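Local structure of HIT family hydrolase (Legionella pneumophila subsp. pneumophila, 6D6J) at residues T24-R36 / P43-A55. The protein binds zinc and probably acts as a hydrolase of the histidine triad family, whose members typically cleave nucleotide phosphate bonds. Sequence-based numbering, arbitrary orientation.
With ZN (zinc ion), chain G.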
loop_
_atom_site.group_PDB
_atom_site.type_symbol
_atom_site.label_atom_id
_atom_site.label_comp_id
_atom_site.label_asym_id
_atom_site.label_seq_id
_atom_site.Cartn_x
_atom_site.Cartn_y
_atom_site.Cartn_z
ATOM N N THR B 24 -9.656 17.478 -8.648
ATOM C CA THR B 24 -8.368 18.181 -8.668
ATOM C C THR B 24 -7.291 17.165 -9.010
ATOM O O THR B 24 -6.874 16.368 -8.157
ATOM C CB THR B 24 -8.109 18.866 -7.328
ATOM O OG1 THR B 24 -9.076 19.905 -7.143
ATOM C CG2 THR B 24 -6.733 19.488 -7.287
ATOM N N VAL B 25 -6.866 17.169 -10.268
ATOM C CA VAL B 25 -5.874 16.229 -10.776
ATOM C C VAL B 25 -4.488 16.785 -10.492
ATOM O O VAL B 25 -4.190 17.941 -10.814
ATOM C CB VAL B 25 -6.089 15.985 -12.278
ATOM C CG1 VAL B 25 -4.944 15.146 -12.880
ATOM C CG2 VAL B 25 -7.435 15.318 -12.494
ATOM N N VAL B 26 -3.647 15.975 -9.860
ATOM C CA VAL B 26 -2.295 16.384 -9.507
ATOM C C VAL B 26 -1.233 15.650 -10.304
ATOM O O VAL B 26 -0.059 16.054 -10.269
ATOM C CB VAL B 26 -2.045 16.266 -7.989
ATOM C CG1 VAL B 26 -3.006 17.177 -7.235
ATOM C CG2 VAL B 26 -2.195 14.826 -7.522
ATOM N N PHE B 27 -1.595 14.604 -11.042
ATOM C CA PHE B 27 -0.640 13.917 -11.891
ATOM C C PHE B 27 -1.413 13.152 -12.943
ATOM O O PHE B 27 -2.451 12.563 -12.644
ATOM C CB PHE B 27 0.256 12.934 -11.124
ATOM C CG PHE B 27 1.136 12.121 -12.040
ATOM C CD1 PHE B 27 2.339 12.649 -12.530
ATOM C CD2 PHE B 27 0.733 10.866 -12.484
ATOM C CE1 PHE B 27 3.129 11.918 -13.424
ATOM C CE2 PHE B 27 1.514 10.143 -13.368
ATOM C CZ PHE B 27 2.708 10.664 -13.832
ATOM N N GLU B 28 -0.862 13.097 -14.153
ATOM C CA GLU B 28 -1.424 12.222 -15.165
ATOM C C GLU B 28 -0.327 11.770 -16.120
ATOM O O GLU B 28 0.507 12.572 -16.544
ATOM C CB GLU B 28 -2.534 12.936 -15.936
ATOM C CG GLU B 28 -3.202 12.086 -16.992
ATOM C CD GLU B 28 -4.419 12.757 -17.605
ATOM O OE1 GLU B 28 -4.650 13.966 -17.361
ATOM O OE2 GLU B 28 -5.153 12.061 -18.324
ATOM N N ASP B 29 -0.323 10.474 -16.437
ATOM C CA ASP B 29 0.475 9.991 -17.565
ATOM C C ASP B 29 -0.402 9.075 -18.405
ATOM O O ASP B 29 -1.631 9.095 -18.254
ATOM C CB ASP B 29 1.835 9.398 -17.121
ATOM C CG ASP B 29 1.725 8.047 -16.409
ATOM O OD1 ASP B 29 0.653 7.389 -16.423
ATOM O OD2 ASP B 29 2.745 7.619 -15.827
ATOM N N LYS B 30 0.192 8.294 -19.307
ATOM C CA LYS B 30 -0.632 7.484 -20.204
ATOM C C LYS B 30 -1.420 6.398 -19.481
ATOM O O LYS B 30 -2.421 5.918 -20.021
ATOM C CB LYS B 30 0.243 6.810 -21.264
ATOM C CG LYS B 30 1.123 7.752 -22.061
ATOM C CD LYS B 30 0.328 8.591 -23.016
ATOM C CE LYS B 30 1.266 9.251 -24.019
ATOM N NZ LYS B 30 0.523 9.714 -25.216
ATOM N N ASN B 31 -1.001 6.002 -18.280
ATOM C CA ASN B 31 -1.586 4.854 -17.596
ATOM C C ASN B 31 -2.184 5.145 -16.236
ATOM O O ASN B 31 -2.969 4.329 -15.744
ATOM C CB ASN B 31 -0.517 3.779 -17.403
ATOM C CG ASN B 31 0.086 3.374 -18.696
ATOM O OD1 ASN B 31 -0.611 2.858 -19.555
ATOM N ND2 ASN B 31 1.372 3.649 -18.871
ATOM N N ILE B 32 -1.809 6.246 -15.602
ATOM C CA ILE B 32 -2.053 6.493 -14.188
ATOM C C ILE B 32 -2.579 7.909 -14.032
ATOM O O ILE B 32 -2.156 8.824 -14.750
ATOM C CB ILE B 32 -0.749 6.271 -13.376
ATOM C CG1 ILE B 32 -0.399 4.774 -13.361
ATOM C CG2 ILE B 32 -0.843 6.863 -11.956
ATOM C CD1 ILE B 32 0.988 4.442 -12.895
ATOM N N LEU B 33 -3.510 8.093 -13.095
ATOM C CA LEU B 33 -4.033 9.404 -12.749
ATOM C C LEU B 33 -4.004 9.554 -11.234
ATOM O O LEU B 33 -4.260 8.588 -10.506
ATOM C CB LEU B 33 -5.496 9.508 -13.223
ATOM C CG LEU B 33 -6.188 10.861 -13.109
ATOM C CD1 LEU B 33 -5.622 11.822 -14.157
ATOM C CD2 LEU B 33 -7.678 10.712 -13.269
ATOM N N ALA B 34 -3.703 10.755 -10.750
ATOM C CA ALA B 34 -3.759 11.025 -9.318
ATOM C C ALA B 34 -4.568 12.285 -9.079
ATOM O O ALA B 34 -4.453 13.258 -9.831
ATOM C CB ALA B 34 -2.377 11.174 -8.687
ATOM N N PHE B 35 -5.384 12.266 -8.031
ATOM C CA PHE B 35 -6.293 13.371 -7.756
ATOM C C PHE B 35 -6.592 13.416 -6.265
ATOM O O PHE B 35 -6.351 12.451 -5.530
ATOM C CB PHE B 35 -7.581 13.272 -8.607
ATOM C CG PHE B 35 -8.307 11.963 -8.473
ATOM C CD1 PHE B 35 -7.955 10.876 -9.261
ATOM C CD2 PHE B 35 -9.358 11.825 -7.576
ATOM C CE1 PHE B 35 -8.631 9.669 -9.136
ATOM C CE2 PHE B 35 -10.027 10.617 -7.447
ATOM C CZ PHE B 35 -9.663 9.546 -8.228
ATOM N N ARG B 36 -7.133 14.544 -5.809
ATOM C CA ARG B 36 -7.464 14.661 -4.392
ATOM C C ARG B 36 -8.687 13.827 -4.015
ATOM O O ARG B 36 -9.690 13.804 -4.733
ATOM C CB ARG B 36 -7.779 16.110 -4.041
ATOM C CG ARG B 36 -6.590 17.057 -4.096
ATOM C CD ARG B 36 -6.999 18.414 -3.579
ATOM N NE ARG B 36 -5.885 19.339 -3.452
ATOM C CZ ARG B 36 -5.996 20.496 -2.810
ATOM N NH1 ARG B 36 -7.168 20.845 -2.290
ATOM N NH2 ARG B 36 -4.954 21.300 -2.697
ATOM N N PRO B 43 -4.308 16.206 6.370
ATOM C CA PRO B 43 -4.256 17.529 5.726
ATOM C C PRO B 43 -4.009 17.473 4.229
ATOM O O PRO B 43 -4.506 18.351 3.512
ATOM C CB PRO B 43 -3.180 18.275 6.530
ATOM C CG PRO B 43 -3.320 17.680 7.920
ATOM C CD PRO B 43 -3.525 16.201 7.628
ATOM N N THR B 44 -3.257 16.484 3.738
ATOM C CA THR B 44 -3.212 16.161 2.316
ATOM C C THR B 44 -3.610 14.702 2.146
ATOM O O THR B 44 -3.062 13.817 2.821
ATOM C CB THR B 44 -1.816 16.391 1.715
ATOM O OG1 THR B 44 -1.519 17.787 1.751
ATOM C CG2 THR B 44 -1.716 15.909 0.261
ATOM N N HIS B 45 -4.549 14.443 1.237
ATOM C CA HIS B 45 -5.015 13.077 0.985
ATOM C C HIS B 45 -5.242 12.921 -0.515
ATOM O O HIS B 45 -6.179 13.498 -1.086
ATOM C CB HIS B 45 -6.280 12.809 1.800
ATOM C CG HIS B 45 -6.776 11.401 1.747
ATOM N ND1 HIS B 45 -7.761 10.964 2.608
ATOM C CD2 HIS B 45 -6.483 10.357 0.931
ATOM C CE1 HIS B 45 -8.051 9.707 2.327
ATOM N NE2 HIS B 45 -7.283 9.308 1.323
ATOM N N LEU B 46 -4.379 12.146 -1.158
ATOM C CA LEU B 46 -4.406 11.957 -2.600
ATOM C C LEU B 46 -4.732 10.504 -2.916
ATOM O O LEU B 46 -4.496 9.599 -2.108
ATOM C CB LEU B 46 -3.064 12.378 -3.221
ATOM C CG LEU B 46 -2.671 13.831 -2.877
ATOM C CD1 LEU B 46 -1.249 14.148 -3.288
ATOM C CD2 LEU B 46 -3.638 14.848 -3.482
ATOM N N LEU B 47 -5.264 10.292 -4.115
ATOM C CA LEU B 47 -5.599 8.971 -4.631
ATOM C C LEU B 47 -4.838 8.760 -5.929
ATOM O O LEU B 47 -4.828 9.646 -6.791
ATOM C CB LEU B 47 -7.101 8.889 -4.932
ATOM C CG LEU B 47 -7.990 9.134 -3.712
ATOM C CD1 LEU B 47 -9.456 9.240 -4.095
ATOM C CD2 LEU B 47 -7.784 8.050 -2.675
ATOM N N ILE B 48 -4.190 7.605 -6.072
ATOM C CA ILE B 48 -3.462 7.254 -7.291
ATOM C C ILE B 48 -4.153 6.030 -7.873
ATOM O O ILE B 48 -4.294 5.004 -7.189
ATOM C CB ILE B 48 -1.959 6.997 -7.040
ATOM C CG1 ILE B 48 -1.264 8.174 -6.307
ATOM C CG2 ILE B 48 -1.249 6.757 -8.377
ATOM C CD1 ILE B 48 -1.391 8.203 -4.798
ATOM N N ILE B 49 -4.617 6.149 -9.114
ATOM C CA ILE B 49 -5.430 5.096 -9.735
ATOM C C ILE B 49 -4.859 4.688 -11.085
ATOM O O ILE B 49 -4.242 5.511 -11.788
ATOM C CB ILE B 49 -6.913 5.501 -9.900
ATOM C CG1 ILE B 49 -7.118 6.582 -10.989
ATOM C CG2 ILE B 49 -7.499 5.920 -8.570
ATOM C CD1 ILE B 49 -8.568 6.741 -11.393
ATOM N N PRO B 50 -5.083 3.450 -11.511
ATOM C CA PRO B 50 -4.914 3.137 -12.935
ATOM C C PRO B 50 -6.051 3.751 -13.740
ATOM O O PRO B 50 -7.183 3.864 -13.261
ATOM C CB PRO B 50 -5.006 1.606 -12.960
ATOM C CG PRO B 50 -5.965 1.268 -11.847
ATOM C CD PRO B 50 -5.748 2.350 -10.780
ATOM N N LYS B 51 -5.758 4.132 -14.988
ATOM C CA LYS B 51 -6.845 4.497 -15.893
ATOM C C LYS B 51 -7.653 3.264 -16.307
ATOM O O LYS B 51 -8.869 3.345 -16.493
ATOM C CB LYS B 51 -6.274 5.267 -17.085
ATOM C CG LYS B 51 -5.748 6.648 -16.714
ATOM C CD LYS B 51 -5.131 7.344 -17.934
ATOM C CE LYS B 51 -4.875 8.796 -17.662
ATOM N NZ LYS B 51 -4.321 9.463 -18.874
ATOM N N LYS B 52 -7.004 2.111 -16.432
ATOM C CA LYS B 52 -7.708 0.847 -16.631
ATOM C C LYS B 52 -8.593 0.537 -15.422
ATOM O O LYS B 52 -8.180 0.714 -14.271
ATOM C CB LYS B 52 -6.668 -0.280 -16.787
ATOM C CG LYS B 52 -7.273 -1.686 -16.950
ATOM C CD LYS B 52 -6.191 -2.701 -17.182
ATOM C CE LYS B 52 -6.749 -4.081 -17.389
ATOM N NZ LYS B 52 -5.692 -5.015 -17.828
ATOM N N HIS B 53 -9.814 0.054 -15.678
ATOM C CA HIS B 53 -10.702 -0.355 -14.600
ATOM C C HIS B 53 -10.314 -1.739 -14.091
ATOM O O HIS B 53 -10.409 -2.733 -14.818
ATOM C CB HIS B 53 -12.153 -0.353 -15.066
ATOM C CG HIS B 53 -13.104 -0.736 -13.982
ATOM N ND1 HIS B 53 -13.598 0.172 -13.064
ATOM C CD2 HIS B 53 -13.603 -1.942 -13.635
ATOM C CE1 HIS B 53 -14.383 -0.465 -12.213
ATOM N NE2 HIS B 53 -14.396 -1.747 -12.531
ATOM N N ILE B 54 -9.879 -1.800 -12.836
ATOM C CA ILE B 54 -9.618 -3.043 -12.119
ATOM C C ILE B 54 -10.335 -2.881 -10.789
ATOM O O ILE B 54 -10.116 -1.884 -10.097
ATOM C CB ILE B 54 -8.108 -3.270 -11.897
ATOM C CG1 ILE B 54 -7.327 -3.264 -13.224
ATOM C CG2 ILE B 54 -7.901 -4.564 -11.132
ATOM C CD1 ILE B 54 -5.805 -3.267 -13.030
ATOM N N ALA B 55 -11.196 -3.838 -10.430
ATOM C CA ALA B 55 -12.121 -3.601 -9.323
ATOM C C ALA B 55 -11.426 -3.594 -7.966
ATOM O O ALA B 55 -11.669 -2.701 -7.146
ATOM C CB ALA B 55 -13.248 -4.635 -9.313
HETATM ZN ZN ZN G . -13.458 2.239 -12.945
HETATM O O HOH W 1 -4.086 1.894 -16.547
#
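K51 NZ is gripped by two oxygens of the opposite segment, E28 OE2 at 2.8 Å in a salt bridge and the backbone oxygen D29 O, also at 2.8 Å. With its chain extended beyond CG, K51 lies over the turn 29-31, so that its methylenes cover backbone while the ammonium group spans to strand 25-28; a long flexible lysine suits this. E28 also reaches out extended, CG anti to the backbone N (chi1 -179°), and offers the anti lone pair of OE2. Within the turn, D29 OD1 accepts from N31 N (an Asx turn) and also from I32 N, the pair making an Asx motif that pins the loop between the strands. N31 O takes K51 N at 2.9 Å, from above its carbonyl plane, and a water that also accepts from K52 N.

Beyond this corner, strands 32-36 and 44-50 form an antiparallel hairpin, L33 pairing with I49 and F35 with L47, each pair through two backbone bonds. Beta-branched and other apolar residues fit both buried faces. On one, I32 CG2 meets I48 CG2 at 3.6 Å, and the single methyl of A34, CB, packs against I48 CG1 at 4.0 Å. On the other, F35 takes the crowded rotamer (chi1 55°), which swings its ring across to the partner strand: CE1 abuts I49 CD1 at 3.7 Å, with I49 CG1 in the plane at the ring edge, while CE2 meets L47 CD1.

Downstream, H53 ND1 binds zinc at 2.1 Å, completing a site with C11, C14 and H105, and I49 touches H107, the predicted nucleophile. The A34 and I48 face packs on helix 62-81, whereas F35, L47 and I49 face helix 12-17, F13 meeting F35 edge-to-face; strand 108-112 continues the sheet beside 44-50.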